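Ammonium transporter (Kuenenia stuttgartiensis, PDB 6EU6) probably senses ammonium at the membrane through an Amt-type helical domain and passes the signal on to a histidine kinase. Local coordinates at residues A[56-61]-A[99-104]. Sequence-based numbering, arbitrary orientation.
Sequences LVFFSV and FQMVFA
In the helix that carries F58 and F59 against M101 and A104, the carbonyl O of L56 is gripped twice by S60. The backbone N of S60 lies 2.9 Å from O of L56 as part of the helical pattern. The hydroxyl OG of S60 folds back to donate to the same L56 O over 2.8 Å, arriving from the other face of the carbonyl plane. Both bonds stay within helix 40-67; across to helix 93-114 the side-chain contacts are apolar, led by the ring of F58. F58 points at the second helix, its CG anti to the backbone N (chi1 -166°). The CB of A104 sits over one face, 3.8 Å from the centroid of the F58 ring and 24° off its normal, a CH-pi contact. CD2 of F58 lies 3.5 Å from CA of M101, and CE2 of F58 comes within 3.6 Å of O of Q100, both approaching obliquely to the ring. This is a pairing within the membrane helix bundle of the Amt family: segments 56-61 and 99-104 have local axes that pass 9.6 Å apart, with 129° between their N-to-C directions. An alanine in place of F58 would probably open a gap between these axes and leave the A104 methyl without its aromatic mate. The M101 chain slides past F58 in the opposite direction and bends at its end, bringing CE of M101 to 3.8 Å from CB of F59. N243 and M244 of a neighbouring subunit pack on M101 and F59 respectively, which places this flank at the interface of the trimer.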
loop_
_atom_site.group_PDB
_atom_site.type_symbol
_atom_site.label_atom_id
_atom_site.label_comp_id
_atom_site.label_asym_id
_atom_site.label_seq_id
_atom_site.Cartn_x
_atom_site.Cartn_y
_atom_site.Cartn_z
ATOM N N LEU A 56 -12.471 -10.331 15.633
ATOM C CA LEU A 56 -12.707 -11.116 16.846
ATOM C C LEU A 56 -13.942 -12.042 16.718
ATOM O O LEU A 56 -13.925 -13.178 17.170
ATOM C CB LEU A 56 -12.886 -10.222 18.068
ATOM C CG LEU A 56 -11.656 -9.443 18.535
ATOM C CD1 LEU A 56 -12.047 -8.647 19.755
ATOM C CD2 LEU A 56 -10.568 -10.375 18.897
ATOM N N VAL A 57 -14.991 -11.563 16.077
ATOM C CA VAL A 57 -16.217 -12.373 15.944
ATOM C C VAL A 57 -15.939 -13.535 15.010
ATOM O O VAL A 57 -16.388 -14.662 15.223
ATOM C CB VAL A 57 -17.373 -11.494 15.474
ATOM C CG1 VAL A 57 -18.597 -12.346 15.054
ATOM C CG2 VAL A 57 -17.717 -10.498 16.538
ATOM N N PHE A 58 -15.153 -13.299 13.962
ATOM C CA PHE A 58 -14.896 -14.345 13.013
ATOM C C PHE A 58 -13.929 -15.361 13.616
ATOM O O PHE A 58 -14.104 -16.571 13.389
ATOM C CB PHE A 58 -14.316 -13.839 11.692
ATOM C CG PHE A 58 -14.347 -14.861 10.575
ATOM C CD1 PHE A 58 -15.518 -15.225 9.989
ATOM C CD2 PHE A 58 -13.220 -15.456 10.146
ATOM C CE1 PHE A 58 -15.545 -16.162 8.968
ATOM C CE2 PHE A 58 -13.228 -16.400 9.131
ATOM C CZ PHE A 58 -14.399 -16.724 8.516
ATOM N N PHE A 59 -12.937 -14.886 14.385
ATOM C CA PHE A 59 -12.070 -15.792 15.128
ATOM C C PHE A 59 -12.909 -16.678 16.074
ATOM O O PHE A 59 -12.698 -17.900 16.145
ATOM C CB PHE A 59 -11.026 -15.035 15.903
ATOM C CG PHE A 59 -10.208 -15.879 16.854
ATOM C CD1 PHE A 59 -9.129 -16.614 16.409
ATOM C CD2 PHE A 59 -10.488 -15.886 18.195
ATOM C CE1 PHE A 59 -8.396 -17.408 17.288
ATOM C CE2 PHE A 59 -9.763 -16.669 19.075
ATOM C CZ PHE A 59 -8.744 -17.443 18.623
ATOM N N SER A 60 -13.864 -16.091 16.764
ATOM C CA SER A 60 -14.532 -16.831 17.852
ATOM C C SER A 60 -15.546 -17.831 17.287
ATOM O O SER A 60 -15.535 -19.029 17.649
ATOM C CB SER A 60 -15.273 -15.867 18.771
ATOM O OG SER A 60 -14.348 -14.968 19.319
ATOM N N VAL A 61 -16.465 -17.332 16.481
ATOM C CA VAL A 61 -17.518 -18.204 15.941
ATOM C C VAL A 61 -17.650 -18.315 14.452
ATOM O O VAL A 61 -17.992 -19.414 13.911
ATOM C CB VAL A 61 -18.885 -17.889 16.562
ATOM C CG1 VAL A 61 -18.764 -17.872 18.061
ATOM C CG2 VAL A 61 -19.402 -16.583 16.107
ATOM N N PHE A 99 -6.746 -15.600 5.779
ATOM C CA PHE A 99 -7.350 -15.302 4.481
ATOM C C PHE A 99 -8.871 -15.220 4.541
ATOM O O PHE A 99 -9.477 -14.223 4.134
ATOM C CB PHE A 99 -6.859 -16.295 3.453
ATOM C CG PHE A 99 -7.237 -15.946 2.014
ATOM C CD1 PHE A 99 -6.548 -14.991 1.306
ATOM C CD2 PHE A 99 -8.277 -16.578 1.390
ATOM C CE1 PHE A 99 -6.894 -14.686 -0.051
ATOM C CE2 PHE A 99 -8.609 -16.299 0.057
ATOM C CZ PHE A 99 -7.930 -15.316 -0.661
ATOM N N GLN A 100 -9.483 -16.186 5.193
ATOM C CA GLN A 100 -10.916 -16.170 5.271
ATOM C C GLN A 100 -11.354 -15.099 6.276
ATOM O O GLN A 100 -12.409 -14.559 6.113
ATOM C CB GLN A 100 -11.460 -17.551 5.674
ATOM C CG GLN A 100 -11.177 -18.677 4.672
ATOM C CD GLN A 100 -11.870 -18.419 3.326
ATOM O OE1 GLN A 100 -12.880 -17.771 3.268
ATOM N NE2 GLN A 100 -11.271 -18.887 2.244
ATOM N N MET A 101 -10.553 -14.774 7.315
ATOM C CA MET A 101 -10.923 -13.695 8.207
ATOM C C MET A 101 -11.022 -12.359 7.470
ATOM O O MET A 101 -11.949 -11.586 7.686
ATOM C CB MET A 101 -9.919 -13.576 9.386
ATOM C CG MET A 101 -10.240 -12.476 10.372
ATOM S SD MET A 101 -9.006 -12.440 11.718
ATOM C CE MET A 101 -9.637 -13.870 12.575
ATOM N N VAL A 102 -10.024 -12.065 6.630
ATOM C CA VAL A 102 -10.081 -10.791 5.943
ATOM C C VAL A 102 -11.225 -10.778 4.884
ATOM O O VAL A 102 -11.767 -9.726 4.574
ATOM C CB VAL A 102 -8.709 -10.347 5.380
ATOM C CG1 VAL A 102 -7.720 -10.162 6.538
ATOM C CG2 VAL A 102 -8.135 -11.308 4.374
ATOM N N PHE A 103 -11.552 -11.929 4.285
ATOM C CA PHE A 103 -12.828 -12.025 3.520
ATOM C C PHE A 103 -14.053 -11.602 4.342
ATOM O O PHE A 103 -14.881 -10.814 3.906
ATOM C CB PHE A 103 -12.975 -13.447 2.924
ATOM C CG PHE A 103 -12.305 -13.627 1.598
ATOM C CD1 PHE A 103 -11.090 -13.032 1.332
ATOM C CD2 PHE A 103 -12.854 -14.447 0.648
ATOM C CE1 PHE A 103 -10.468 -13.191 0.114
ATOM C CE2 PHE A 103 -12.267 -14.558 -0.600
ATOM C CZ PHE A 103 -11.061 -13.960 -0.856
ATOM N N ALA A 104 -14.154 -12.104 5.571
ATOM C CA ALA A 104 -15.268 -11.770 6.424
ATOM C C ALA A 104 -15.261 -10.262 6.727
ATOM O O ALA A 104 -16.326 -9.654 6.732
ATOM C CB ALA A 104 -15.262 -12.561 7.749
#